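Local coordinates for protein Ispd/ispf bifunctional enzyme (Campylobacter jejuni, PDB 1W55) that makes 4-diphosphocytidyl-2-C-methyl-D-erythritol from CTP and MEP, and separately cyclises its 2-phosphate to 2-C-methyl-D-erythritol 2,4-cyclodiphosphate with release of CMP, in isoprenoid precursor biosynthesis, at residues A37-S42 against K65-I70; E90-S95 against K154-A159; K143-P148 against F166-T171; G259-G264 against R294-E299; Q288-V293 against L329-F334. All coordinates share one frame; numbering follows the deposited sequence.

Contact 1: A37-S42 against K65-I70; sequences ATKNLS and KNYEFI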
# COMPACT_ATOMS: atom_id res chain seq x y z
N ALA A 37 12.25 22.66 4.80
CA ALA A 37 13.12 22.93 3.63
C ALA A 37 14.58 23.17 4.02
O ALA A 37 15.49 22.66 3.36
CB ALA A 37 12.58 24.11 2.82
N THR A 38 14.80 23.93 5.09
CA THR A 38 16.15 24.22 5.58
C THR A 38 16.85 22.95 6.08
O THR A 38 18.01 22.71 5.75
CB THR A 38 16.12 25.31 6.68
OG1 THR A 38 15.42 26.47 6.21
CG2 THR A 38 17.50 25.84 6.93
N LYS A 39 16.12 22.15 6.86
CA LYS A 39 16.64 20.87 7.36
C LYS A 39 17.06 19.97 6.21
O LYS A 39 18.13 19.38 6.25
CB LYS A 39 15.59 20.15 8.23
CG LYS A 39 15.53 20.64 9.67
CD LYS A 39 14.61 19.76 10.50
CE LYS A 39 14.76 20.04 11.98
NZ LYS A 39 13.63 19.45 12.74
N ASN A 40 16.20 19.87 5.19
CA ASN A 40 16.47 19.09 3.98
C ASN A 40 17.81 19.44 3.29
O ASN A 40 18.65 18.57 3.08
CB ASN A 40 15.30 19.26 3.00
CG ASN A 40 15.49 18.48 1.69
OD1 ASN A 40 15.62 17.25 1.70
ND2 ASN A 40 15.49 19.21 0.56
N LEU A 41 17.98 20.72 2.96
CA LEU A 41 19.20 21.19 2.30
C LEU A 41 20.42 21.09 3.21
O LEU A 41 21.50 20.71 2.77
CB LEU A 41 19.01 22.64 1.84
CG LEU A 41 19.14 22.94 0.35
CD1 LEU A 41 18.72 21.76 -0.52
CD2 LEU A 41 18.32 24.16 -0.00
N SER A 42 20.23 21.41 4.49
CA SER A 42 21.30 21.34 5.48
C SER A 42 21.88 19.93 5.61
O SER A 42 23.07 19.77 5.87
CB SER A 42 20.80 21.85 6.83
OG SER A 42 21.71 21.51 7.86
N LYS A 65 18.00 26.51 17.19
CA LYS A 65 19.16 27.30 17.57
C LYS A 65 20.29 27.13 16.55
O LYS A 65 21.39 27.64 16.74
CB LYS A 65 19.63 26.89 18.98
CG LYS A 65 19.64 25.36 19.23
CD LYS A 65 19.62 25.03 20.73
CE LYS A 65 18.23 24.59 21.19
NZ LYS A 65 17.78 25.33 22.41
N ASN A 66 20.00 26.43 15.45
CA ASN A 66 21.02 26.01 14.48
C ASN A 66 21.34 26.99 13.35
O ASN A 66 22.31 26.78 12.61
CB ASN A 66 20.64 24.66 13.86
CG ASN A 66 20.78 23.51 14.84
OD1 ASN A 66 21.63 23.54 15.74
ND2 ASN A 66 19.94 22.49 14.69
N TYR A 67 20.54 28.03 13.18
CA TYR A 67 20.74 28.92 12.04
C TYR A 67 20.87 30.36 12.45
O TYR A 67 20.45 30.76 13.54
CB TYR A 67 19.59 28.81 11.03
CG TYR A 67 19.10 27.40 10.77
CD1 TYR A 67 17.76 27.08 10.94
CD2 TYR A 67 19.97 26.40 10.36
CE1 TYR A 67 17.30 25.80 10.70
CE2 TYR A 67 19.52 25.11 10.12
CZ TYR A 67 18.19 24.82 10.31
OH TYR A 67 17.72 23.54 10.08
N GLU A 68 21.45 31.16 11.57
CA GLU A 68 21.43 32.60 11.76
C GLU A 68 20.23 33.17 11.03
O GLU A 68 19.99 32.86 9.86
CB GLU A 68 22.73 33.22 11.28
CG GLU A 68 23.89 32.94 12.23
CD GLU A 68 25.12 33.77 11.93
OE1 GLU A 68 26.20 33.16 11.77
OE2 GLU A 68 25.01 35.02 11.87
N PHE A 69 19.47 34.00 11.73
CA PHE A 69 18.32 34.65 11.14
C PHE A 69 18.64 36.11 10.87
O PHE A 69 19.33 36.76 11.65
CB PHE A 69 17.11 34.53 12.05
CG PHE A 69 16.60 33.13 12.17
CD1 PHE A 69 17.04 32.31 13.22
CD2 PHE A 69 15.70 32.62 11.24
CE1 PHE A 69 16.57 31.00 13.34
CE2 PHE A 69 15.23 31.31 11.34
CZ PHE A 69 15.66 30.49 12.39
N ILE A 70 18.12 36.62 9.75
CA ILE A 70 18.28 38.01 9.41
C ILE A 70 16.97 38.54 8.81
O ILE A 70 16.29 37.83 8.07
CB ILE A 70 19.49 38.19 8.45
CG1 ILE A 70 19.89 39.67 8.38
CG2 ILE A 70 19.21 37.59 7.07
CD1 ILE A 70 21.36 39.87 8.05
O HOH W 1 19.65 21.73 10.28
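The phenol oxygen of Y67 holds a water that it shares with S42. The water lies 2.7 Å from Y67 OH and 3.2 Å from S42 OG, so the loop before strand 68-71 is joined to the last turn of helix 33-42 through one solvent molecule. No direct hydrogen bond links the two segments; the rest is van der Waals packing on the tyrosine. T38 does most of it. Its methyl CG2 sits over one face of the Y67 ring, 3.8 Å from the centroid and 19° off the normal, which makes a CH-pi contact, and CZ is its nearest ring atom at 3.6 Å. A chi1 of -54° sets OG1 beside the backbone N, where it bonds the carbonyl of W34, and leaves CG2 anti to that N, facing the ring. Across the opposite face lies CB of N66, the tyrosine's own neighbour in sequence, so each face has one carbon over it, both offset toward the rim. K39 comes in at about a right angle to the tyrosine and touches it with its stem, CG being 3.7 Å from Y67 OH. Beyond that its chain runs on extended to a salt bridge with D31. The helix belongs to the crossover that leads from strand 4-9 to strand 50-54 in the parallel part of the cytidylyltransferase sheet. T38 leans on M8 of strand 4-9, S42 and Y67 both touch I50 of strand 50-54, and E68, just after the tyrosine, pairs by backbone hydrogen bonds with that same strand.

Contact 2: E90-S95 against K154-A159; sequences EFVMVS and KLLKKA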
# COMPACT_ATOMS: atom_id res chain seq x y z
N GLU A 90 34.08 31.17 0.28
CA GLU A 90 34.22 31.39 -1.16
C GLU A 90 32.92 31.17 -1.94
O GLU A 90 32.62 31.90 -2.89
CB GLU A 90 35.31 30.47 -1.74
CG GLU A 90 35.81 30.92 -3.12
CD GLU A 90 36.78 29.95 -3.79
OE1 GLU A 90 37.30 29.03 -3.11
OE2 GLU A 90 37.03 30.11 -5.01
N PHE A 91 32.17 30.14 -1.54
CA PHE A 91 30.93 29.80 -2.23
C PHE A 91 29.72 29.96 -1.33
O PHE A 91 29.82 29.85 -0.10
CB PHE A 91 31.00 28.38 -2.78
CG PHE A 91 32.09 28.17 -3.78
CD1 PHE A 91 33.32 27.64 -3.38
CD2 PHE A 91 31.91 28.53 -5.11
CE1 PHE A 91 34.35 27.46 -4.31
CE2 PHE A 91 32.93 28.36 -6.05
CZ PHE A 91 34.16 27.82 -5.64
N VAL A 92 28.59 30.23 -1.96
CA VAL A 92 27.32 30.28 -1.25
C VAL A 92 26.23 29.59 -2.06
O VAL A 92 26.04 29.86 -3.25
CB VAL A 92 26.92 31.74 -0.86
CG1 VAL A 92 26.71 32.61 -2.09
CG2 VAL A 92 25.68 31.75 0.05
N MET A 93 25.53 28.67 -1.40
CA MET A 93 24.31 28.11 -1.96
C MET A 93 23.12 28.95 -1.50
O MET A 93 22.99 29.28 -0.31
CB MET A 93 24.13 26.65 -1.54
CG MET A 93 22.90 26.00 -2.14
SD MET A 93 22.91 24.22 -1.93
CE MET A 93 23.78 23.77 -3.41
N VAL A 94 22.26 29.30 -2.45
CA VAL A 94 21.08 30.10 -2.17
C VAL A 94 19.85 29.36 -2.66
O VAL A 94 19.86 28.80 -3.75
CB VAL A 94 21.16 31.48 -2.86
CG1 VAL A 94 19.94 32.34 -2.50
CG2 VAL A 94 22.45 32.21 -2.48
N SER A 95 18.79 29.36 -1.86
CA SER A 95 17.58 28.63 -2.20
C SER A 95 16.31 29.26 -1.66
O SER A 95 16.29 29.78 -0.54
CB SER A 95 17.70 27.17 -1.73
OG SER A 95 16.84 26.31 -2.47
N LYS A 154 31.84 36.54 -3.52
CA LYS A 154 32.32 37.88 -3.83
C LYS A 154 31.62 38.46 -5.05
O LYS A 154 31.24 39.63 -5.06
CB LYS A 154 33.85 37.91 -3.99
CG LYS A 154 34.62 37.50 -2.72
CD LYS A 154 36.14 37.56 -2.92
CE LYS A 154 36.74 36.16 -3.08
NZ LYS A 154 37.58 35.76 -1.92
N LEU A 155 31.41 37.63 -6.07
CA LEU A 155 30.74 38.05 -7.30
C LEU A 155 29.26 38.37 -7.11
O LEU A 155 28.74 39.32 -7.72
CB LEU A 155 30.92 37.02 -8.42
CG LEU A 155 32.32 36.95 -9.05
CD1 LEU A 155 32.35 35.92 -10.16
CD2 LEU A 155 32.80 38.32 -9.58
N LEU A 156 28.58 37.56 -6.29
CA LEU A 156 27.16 37.74 -6.04
C LEU A 156 26.94 39.01 -5.22
O LEU A 156 26.00 39.76 -5.48
CB LEU A 156 26.55 36.50 -5.36
CG LEU A 156 25.02 36.46 -5.16
CD1 LEU A 156 24.29 36.64 -6.48
CD2 LEU A 156 24.55 35.17 -4.44
N LYS A 157 27.82 39.24 -4.25
CA LYS A 157 27.84 40.51 -3.52
C LYS A 157 27.95 41.70 -4.48
O LYS A 157 27.13 42.63 -4.42
CB LYS A 157 28.98 40.54 -2.50
CG LYS A 157 28.74 39.65 -1.29
CD LYS A 157 29.67 40.00 -0.15
CE LYS A 157 29.80 38.83 0.81
NZ LYS A 157 30.55 39.18 2.06
N LYS A 158 28.94 41.65 -5.37
CA LYS A 158 29.15 42.72 -6.35
C LYS A 158 27.94 42.84 -7.28
O LYS A 158 27.51 43.95 -7.59
CB LYS A 158 30.42 42.47 -7.18
CG LYS A 158 31.45 43.60 -7.09
CD LYS A 158 32.76 43.20 -7.76
CE LYS A 158 33.90 43.10 -6.74
NZ LYS A 158 34.66 41.82 -6.85
N ALA A 159 27.41 41.70 -7.71
CA ALA A 159 26.23 41.66 -8.58
C ALA A 159 25.03 42.42 -8.02
O ALA A 159 24.21 42.91 -8.79
CB ALA A 159 25.85 40.21 -8.89
O HOH W 2 33.78 34.34 -3.28
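L156 is the residue that meets strand 91-96 with carbon, and it does so through a single methyl. CD2 lies 4.1 Å from V92 CG1 and 4.1 Å from V94 CG2, so it rests against two valines that stand on one side of the strand, two residues apart. The leucine leaves helix 153-159 with CG anti to the backbone N (chi1 -173°), and this carries its branched end down toward the sheet. It lies roughly at right angles to V92 and more slantwise to V94. L84 of helix 76-84 and I173 of helix 169-174 pack in beside them. The other two residues with sizeable buried surface, E90 and K154, face each other at the start of both segments, bridged by a water rather than touching. The water donates to E90 O at 2.7 Å and accepts from K154 N at 2.9 Å. It thereby takes up an amide of the helix's first turn, where no earlier carbonyl of the helix is available. Their side chains pass near each other, but E90 OE2 and K154 NZ remain 6.5 Å apart, too far for a salt bridge. The side chain of V94 is about 8 Å from the bound cytidine monophosphate, and D96 at the end of the same strand lines that pocket. The chemistry is therefore of two kinds: undirected dispersion contacts between methyls in a buried layer, and a water-mediated backbone bridge where the helix begins, with probably no more than a weak attraction at a distance between the glutamate and the lysine.

Contact 3: K143-P148 against F166-T171; sequences KLIQTP and FTDDST. With EDO (1,2-ethanediol), chain F.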
# COMPACT_ATOMS: atom_id res chain seq x y z
N LYS A 143 14.28 28.77 -21.08
CA LYS A 143 14.72 28.05 -19.88
C LYS A 143 13.87 28.48 -18.68
O LYS A 143 13.70 29.68 -18.44
CB LYS A 143 16.18 28.37 -19.56
CG LYS A 143 17.19 27.53 -20.28
CD LYS A 143 18.59 27.73 -19.70
CE LYS A 143 19.66 27.21 -20.64
NZ LYS A 143 19.77 28.02 -21.89
N LEU A 144 13.36 27.51 -17.92
CA LEU A 144 12.77 27.80 -16.61
C LEU A 144 13.84 27.52 -15.57
O LEU A 144 14.36 26.41 -15.48
CB LEU A 144 11.52 26.96 -16.34
CG LEU A 144 10.37 27.05 -17.34
CD1 LEU A 144 9.22 26.15 -16.91
CD2 LEU A 144 9.87 28.48 -17.58
N ILE A 145 14.18 28.55 -14.79
CA ILE A 145 15.26 28.44 -13.83
C ILE A 145 14.73 28.03 -12.45
O ILE A 145 13.64 28.42 -12.03
CB ILE A 145 16.09 29.76 -13.75
CG1 ILE A 145 16.57 30.20 -15.14
CG2 ILE A 145 17.25 29.60 -12.81
CD1 ILE A 145 17.56 29.23 -15.84
N GLN A 146 15.54 27.25 -11.75
CA GLN A 146 15.19 26.77 -10.43
C GLN A 146 16.33 27.12 -9.48
O GLN A 146 17.30 27.77 -9.86
CB GLN A 146 14.95 25.25 -10.46
CG GLN A 146 13.78 24.77 -11.33
CD GLN A 146 13.52 23.27 -11.17
OE1 GLN A 146 14.46 22.46 -11.24
NE2 GLN A 146 12.26 22.90 -10.95
N THR A 147 16.19 26.63 -8.27
CA THR A 147 17.07 26.89 -7.14
C THR A 147 17.19 25.46 -6.52
O THR A 147 16.31 24.64 -6.80
CB THR A 147 16.28 27.92 -6.27
OG1 THR A 147 16.87 29.23 -6.35
CG2 THR A 147 16.23 27.59 -4.85
N PRO A 148 18.23 25.09 -5.75
CA PRO A 148 19.35 25.94 -5.30
C PRO A 148 20.30 26.41 -6.40
O PRO A 148 20.41 25.79 -7.46
CB PRO A 148 20.14 25.03 -4.34
CG PRO A 148 19.26 23.82 -4.07
CD PRO A 148 18.36 23.71 -5.25
N PHE A 166 16.58 41.65 -9.53
CA PHE A 166 16.85 40.30 -10.02
C PHE A 166 15.99 39.27 -9.27
O PHE A 166 15.89 39.32 -8.03
CB PHE A 166 18.33 39.96 -9.83
CG PHE A 166 19.27 40.84 -10.61
CD1 PHE A 166 20.22 41.62 -9.94
CD2 PHE A 166 19.22 40.89 -12.00
CE1 PHE A 166 21.11 42.43 -10.64
CE2 PHE A 166 20.11 41.70 -12.72
CZ PHE A 166 21.05 42.47 -12.03
N THR A 167 15.35 38.37 -10.01
CA THR A 167 14.48 37.36 -9.42
C THR A 167 15.24 36.07 -9.11
O THR A 167 14.70 35.16 -8.47
CB THR A 167 13.28 37.03 -10.34
OG1 THR A 167 13.78 36.52 -11.58
CG2 THR A 167 12.50 38.31 -10.72
N ASP A 168 16.48 35.99 -9.59
CA ASP A 168 17.36 34.87 -9.26
C ASP A 168 18.81 35.34 -9.26
O ASP A 168 19.10 36.52 -9.54
CB ASP A 168 17.15 33.69 -10.22
CG ASP A 168 18.10 33.71 -11.41
OD1 ASP A 168 18.35 34.81 -11.96
OD2 ASP A 168 18.64 32.69 -11.87
N ASP A 169 19.72 34.42 -8.95
CA ASP A 169 21.13 34.74 -8.84
C ASP A 169 21.86 34.68 -10.18
O ASP A 169 22.84 35.40 -10.37
CB ASP A 169 21.80 33.84 -7.80
CG ASP A 169 21.12 33.91 -6.43
OD1 ASP A 169 20.19 34.73 -6.25
OD2 ASP A 169 21.45 33.18 -5.47
N SER A 170 21.37 33.84 -11.10
CA SER A 170 22.01 33.68 -12.41
C SER A 170 21.93 34.96 -13.26
O SER A 170 22.93 35.38 -13.86
CB SER A 170 21.48 32.45 -13.16
OG SER A 170 20.22 32.71 -13.77
N THR A 171 20.75 35.58 -13.31
CA THR A 171 20.59 36.86 -14.00
C THR A 171 21.41 37.97 -13.34
O THR A 171 21.91 38.85 -14.03
CB THR A 171 19.12 37.32 -14.06
OG1 THR A 171 18.56 37.32 -12.73
CG2 THR A 171 18.28 36.33 -14.85
C1 EDO F . 14.11 31.91 -8.50
O1 EDO F . 12.87 31.48 -7.95
C2 EDO F . 14.48 31.02 -9.67
O2 EDO F . 13.38 30.92 -10.54
O HOH W 3 19.08 31.57 -5.80
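An aspartate N-cap marks this contact: D168 stands right before helix 169-174 and presents one carboxylate oxygen to I145, the last residue of strand 142-145. I145 CG2 lies 3.5 Å from D168 OD2, the two side chains passing at a slant, and the hydroxyl of S170 approaches the same methyl more loosely. A chi1 of -53° sets I145 CG1 beside the backbone N and so leaves CG2 anti to it, turned to the cap. The other oxygen, OD1, does the capping. It receives T171 N at 2.9 Å with an N-H...O angle of 166°, on its syn side and 23° out of the carboxylate plane, and it also accepts from T171 OG1 at 2.6 Å, nearly in line with the C-O bond. Two donors thus hold OD1, while Q149 NE2 bonds OD2 and helps fix the rotation of the group. The carboxylate sits where the helix's partial positive charge would be expected to suit it. Between the segments lies an ethanediol, probably from the crystallisation liquor, whose O2 donates to I145 O at 2.9 Å. The diol is also hydrogen-bonded to K191, R99 and D96, and to the backbone N of T129 of the second subunit. K191 is predicted to position MEP, so the diol may occupy part of that pocket; R139 of the second subunit, predicted to do the same, packs on T167. K143 and L144 continue the sheet into the second subunit. A capped helix next to a strand whose sheet runs on into a second subunit is consistent with the shared active site of IspD cytidylyltransferases.

Contact 4: G259-G264 against R294-E299; sequences GAAGLG and REIGFE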
# COMPACT_ATOMS: atom_id res chain seq x y z
N GLY A 259 -3.09 31.53 23.43
CA GLY A 259 -2.28 30.69 24.31
C GLY A 259 -1.96 29.36 23.68
O GLY A 259 -0.81 28.91 23.74
N ALA A 260 -2.95 28.73 23.05
CA ALA A 260 -2.76 27.44 22.39
C ALA A 260 -1.77 27.55 21.22
O ALA A 260 -1.06 26.60 20.91
CB ALA A 260 -4.11 26.86 21.92
N ALA A 261 -1.73 28.73 20.60
CA ALA A 261 -0.86 29.00 19.46
C ALA A 261 0.51 29.54 19.86
O ALA A 261 1.35 29.79 19.01
CB ALA A 261 -1.54 29.99 18.49
N GLY A 262 0.72 29.73 21.16
CA GLY A 262 1.97 30.27 21.66
C GLY A 262 2.18 31.75 21.37
O GLY A 262 3.31 32.20 21.30
N LEU A 263 1.09 32.51 21.25
CA LEU A 263 1.14 33.90 20.79
C LEU A 263 0.90 34.94 21.88
O LEU A 263 0.47 36.06 21.59
CB LEU A 263 0.14 34.10 19.65
CG LEU A 263 0.58 34.25 18.19
CD1 LEU A 263 1.90 33.55 17.88
CD2 LEU A 263 -0.54 33.80 17.21
N GLY A 264 1.18 34.59 23.13
CA GLY A 264 1.11 35.55 24.22
C GLY A 264 -0.27 35.63 24.86
O GLY A 264 -0.90 34.60 25.13
N ARG A 294 -4.28 31.53 12.56
CA ARG A 294 -4.40 30.87 11.26
C ARG A 294 -3.19 31.15 10.35
O ARG A 294 -2.81 30.30 9.55
CB ARG A 294 -5.69 31.29 10.58
CG ARG A 294 -6.94 30.77 11.26
CD ARG A 294 -8.21 31.33 10.65
NE ARG A 294 -8.56 30.66 9.40
CZ ARG A 294 -9.27 31.21 8.42
NH1 ARG A 294 -9.72 32.47 8.51
NH2 ARG A 294 -9.53 30.50 7.33
N GLU A 295 -2.61 32.34 10.48
CA GLU A 295 -1.43 32.73 9.69
C GLU A 295 -0.25 31.80 9.94
O GLU A 295 0.50 31.49 9.02
CB GLU A 295 -1.02 34.18 9.99
CG GLU A 295 -1.85 35.21 9.23
CD GLU A 295 -1.59 36.64 9.68
OE1 GLU A 295 -0.65 36.88 10.49
OE2 GLU A 295 -2.33 37.54 9.22
N ILE A 296 -0.09 31.36 11.19
CA ILE A 296 0.99 30.43 11.55
C ILE A 296 0.59 28.94 11.48
O ILE A 296 1.32 28.08 11.98
CB ILE A 296 1.65 30.80 12.89
CG1 ILE A 296 0.62 30.83 14.03
CG2 ILE A 296 2.38 32.15 12.78
CD1 ILE A 296 1.27 30.79 15.41
N GLY A 297 -0.52 28.62 10.84
CA GLY A 297 -0.79 27.25 10.46
C GLY A 297 -1.71 26.42 11.35
O GLY A 297 -1.77 25.19 11.20
N PHE A 298 -2.43 27.08 12.25
CA PHE A 298 -3.30 26.40 13.20
C PHE A 298 -4.77 26.55 12.83
O PHE A 298 -5.15 27.47 12.10
CB PHE A 298 -3.07 26.97 14.59
CG PHE A 298 -1.83 26.47 15.26
CD1 PHE A 298 -0.73 27.31 15.43
CD2 PHE A 298 -1.75 25.16 15.71
CE1 PHE A 298 0.41 26.85 16.05
CE2 PHE A 298 -0.61 24.70 16.34
CZ PHE A 298 0.46 25.52 16.51
N GLU A 299 -5.59 25.67 13.39
CA GLU A 299 -7.02 25.65 13.15
C GLU A 299 -7.72 25.15 14.42
O GLU A 299 -7.24 24.21 15.07
CB GLU A 299 -7.30 24.70 11.98
CG GLU A 299 -8.74 24.61 11.55
CD GLU A 299 -8.93 23.72 10.32
OE1 GLU A 299 -7.91 23.19 9.79
OE2 GLU A 299 -10.10 23.55 9.90
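I296 meets A261 and L263 with the far end of its side chain. From CB the branches divide: chi1 of 58° sets CG1 between the backbone N and the carbonyl carbon, while CG2 is anti to the carbonyl carbon. CG1 continues extended and delivers CD1 into the turn after helix 248-260. There CD1 lies 3.7 Å from A261 O and 4.2 Å from A261 CB, and it meets L263 tip to tip, 3.8 Å from CD1 and 3.9 Å from CD2. F25, from the cytidylyltransferase part of the chain, also packs on the isoleucine.

Both helices stop here in Schellman motifs. G262, at phi 72°, ends helix 248-260 with its N bonded to G259 O. G297, at phi 99°, ends helix 282-295 with its N bonded to R294 O and F298 N probably hydrogen-bonded to V293 O, and the chain then enters strand 298-308 of the cyclodiphosphate synthase sheet.

F298, the first residue of that strand, brings ring atom CD1 to 4.1 Å from A261 CB, the methyl coming in obliquely. Its ring also stands edge-to-face with F211. Beyond L263, the backbone N of G264 is hydrogen-bonded to the side-chain OD1 of N337 of the third subunit.

Contact 5: Q288-V293 against L329-F334; sequences QAYDKV and LDLDEF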
# COMPACT_ATOMS: atom_id res chain seq x y z
N GLN A 288 -9.68 38.87 14.89
CA GLN A 288 -8.34 39.24 14.45
C GLN A 288 -7.25 38.42 15.13
O GLN A 288 -6.22 38.13 14.53
CB GLN A 288 -8.10 40.74 14.66
CG GLN A 288 -8.80 41.62 13.63
CD GLN A 288 -8.55 43.10 13.87
OE1 GLN A 288 -7.42 43.52 14.10
NE2 GLN A 288 -9.61 43.89 13.83
N ALA A 289 -7.47 38.07 16.40
CA ALA A 289 -6.54 37.21 17.12
C ALA A 289 -6.50 35.80 16.49
O ALA A 289 -5.43 35.22 16.32
CB ALA A 289 -6.93 37.13 18.59
N TYR A 290 -7.66 35.25 16.15
CA TYR A 290 -7.74 33.98 15.45
C TYR A 290 -7.09 34.04 14.06
O TYR A 290 -6.46 33.06 13.62
CB TYR A 290 -9.19 33.48 15.35
CG TYR A 290 -9.31 32.07 14.81
CD1 TYR A 290 -8.44 31.06 15.23
CD2 TYR A 290 -10.29 31.75 13.87
CE1 TYR A 290 -8.53 29.77 14.72
CE2 TYR A 290 -10.41 30.45 13.36
CZ TYR A 290 -9.52 29.47 13.79
OH TYR A 290 -9.61 28.19 13.30
N ASP A 291 -7.23 35.17 13.37
CA ASP A 291 -6.51 35.39 12.10
C ASP A 291 -5.00 35.22 12.29
O ASP A 291 -4.35 34.61 11.45
CB ASP A 291 -6.78 36.78 11.52
CG ASP A 291 -8.13 36.90 10.83
OD1 ASP A 291 -8.74 35.85 10.50
OD2 ASP A 291 -8.66 38.02 10.58
N LYS A 292 -4.45 35.78 13.37
CA LYS A 292 -3.03 35.61 13.67
C LYS A 292 -2.63 34.14 13.81
O LYS A 292 -1.58 33.72 13.35
CB LYS A 292 -2.63 36.37 14.94
CG LYS A 292 -2.70 37.87 14.81
CD LYS A 292 -1.64 38.42 13.85
CE LYS A 292 -2.06 39.80 13.32
NZ LYS A 292 -0.91 40.68 12.97
N VAL A 293 -3.51 33.37 14.45
CA VAL A 293 -3.29 31.95 14.73
C VAL A 293 -3.37 31.15 13.44
O VAL A 293 -2.60 30.20 13.24
CB VAL A 293 -4.33 31.46 15.78
CG1 VAL A 293 -4.41 29.96 15.83
CG2 VAL A 293 -4.02 32.06 17.15
N LEU A 329 -15.89 33.39 14.08
CA LEU A 329 -14.68 32.61 13.83
C LEU A 329 -14.80 31.73 12.61
O LEU A 329 -13.86 31.02 12.27
CB LEU A 329 -14.28 31.79 15.07
CG LEU A 329 -13.98 32.59 16.35
CD1 LEU A 329 -13.76 31.65 17.53
CD2 LEU A 329 -12.76 33.53 16.15
N ASP A 330 -15.95 31.78 11.94
CA ASP A 330 -16.23 30.95 10.76
C ASP A 330 -16.01 29.46 11.09
O ASP A 330 -15.32 28.72 10.37
CB ASP A 330 -15.41 31.44 9.54
CG ASP A 330 -15.80 30.71 8.24
OD1 ASP A 330 -16.96 30.26 8.11
OD2 ASP A 330 -14.99 30.55 7.30
N LEU A 331 -16.63 29.04 12.19
CA LEU A 331 -16.60 27.66 12.67
C LEU A 331 -17.99 27.07 12.65
O LEU A 331 -18.98 27.80 12.78
CB LEU A 331 -16.10 27.62 14.11
CG LEU A 331 -14.63 27.91 14.42
CD1 LEU A 331 -14.38 27.67 15.91
CD2 LEU A 331 -13.72 27.03 13.55
N ASP A 332 -18.08 25.76 12.51
CA ASP A 332 -19.36 25.10 12.66
C ASP A 332 -19.81 25.21 14.12
O ASP A 332 -19.00 25.05 15.06
CB ASP A 332 -19.27 23.64 12.22
CG ASP A 332 -19.38 23.49 10.70
OD1 ASP A 332 -20.40 23.92 10.10
OD2 ASP A 332 -18.49 22.95 10.03
N GLU A 333 -21.09 25.50 14.29
CA GLU A 333 -21.72 25.76 15.58
C GLU A 333 -21.52 24.68 16.63
O GLU A 333 -21.35 25.00 17.81
CB GLU A 333 -23.22 25.98 15.38
CG GLU A 333 -23.64 27.44 15.38
CD GLU A 333 -24.98 27.66 14.68
OE1 GLU A 333 -25.03 28.50 13.74
OE2 GLU A 333 -25.97 26.99 15.05
N PHE A 334 -21.53 23.41 16.22
CA PHE A 334 -21.40 22.32 17.18
C PHE A 334 -20.06 22.30 17.95
O PHE A 334 -19.96 21.66 18.98
CB PHE A 334 -21.64 20.96 16.51
CG PHE A 334 -20.47 20.45 15.69
CD1 PHE A 334 -19.52 19.61 16.26
CD2 PHE A 334 -20.36 20.77 14.34
CE1 PHE A 334 -18.45 19.12 15.50
CE2 PHE A 334 -19.31 20.29 13.57
CZ PHE A 334 -18.34 19.46 14.15
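A Schellman motif ends helix 318-329 here, and L329 at its end and L331 beyond it pack against Y290 on helix 282-295. D330, at phi 55°, is where the chain leaves the helix, and L329 just before it supplies most of that side of the contact. L329 CD2 lies 3.7 Å from Y290 CB and 3.8 Å from Y290 CD2, so the methyl nestles where the ring joins its stem. Its chi1 of -60° puts CG anti to the carbonyl carbon, and the extended leucine then carries CD2 to the tyrosine although its CB does not point there. The backbone joins in too: L329 O approaches the rim of the ring near its plane, 3.7 Å from Y290 CE2, where the slightly positive ring hydrogens probably make the approach mildly favourable. Farther out, L331 CD2 comes within 4.3 Å of Y290 OH. That buried hydroxyl accepts a hydrogen bond from the backbone N of L300. A chi1 of -172°, placing CG anti to the backbone N, points the ring from the helix to strand 298-308. The tyrosine also touches I257 of helix 248-260, and both L329 and L331 rest on L300 of strand 298-308. Helix 318-329 is the crossover between the parallel neighbours 298-308 and 336-341, and Y290 is wedged between the end of that crossover, helix 248-260 and strand 298-308.

How the contacts relate
From the N terminus, contact 1 closes first, linking helix 33-42 to the chain entering strand 68-71. Contacts 2 and 3 then cross: 90-95 and 143-148 come before 154-159 and 166-171, which carry two successive helices. All three reach the cytidylyltransferase sheet and touch one another, L41 of contact 1 packing on S95 of contact 2 and on P148 of contact 3. Contacts 4 and 5 cross in the synthase part, sharing helix 282-295: contact 4 ties the end of helix 248-260 to the start of strand 298-308, and contact 5 ties the shared helix to the turn after helix 318-329. Between the two groups no atoms touch; the nearest, in contacts 1 and 4, are about 13 Å apart.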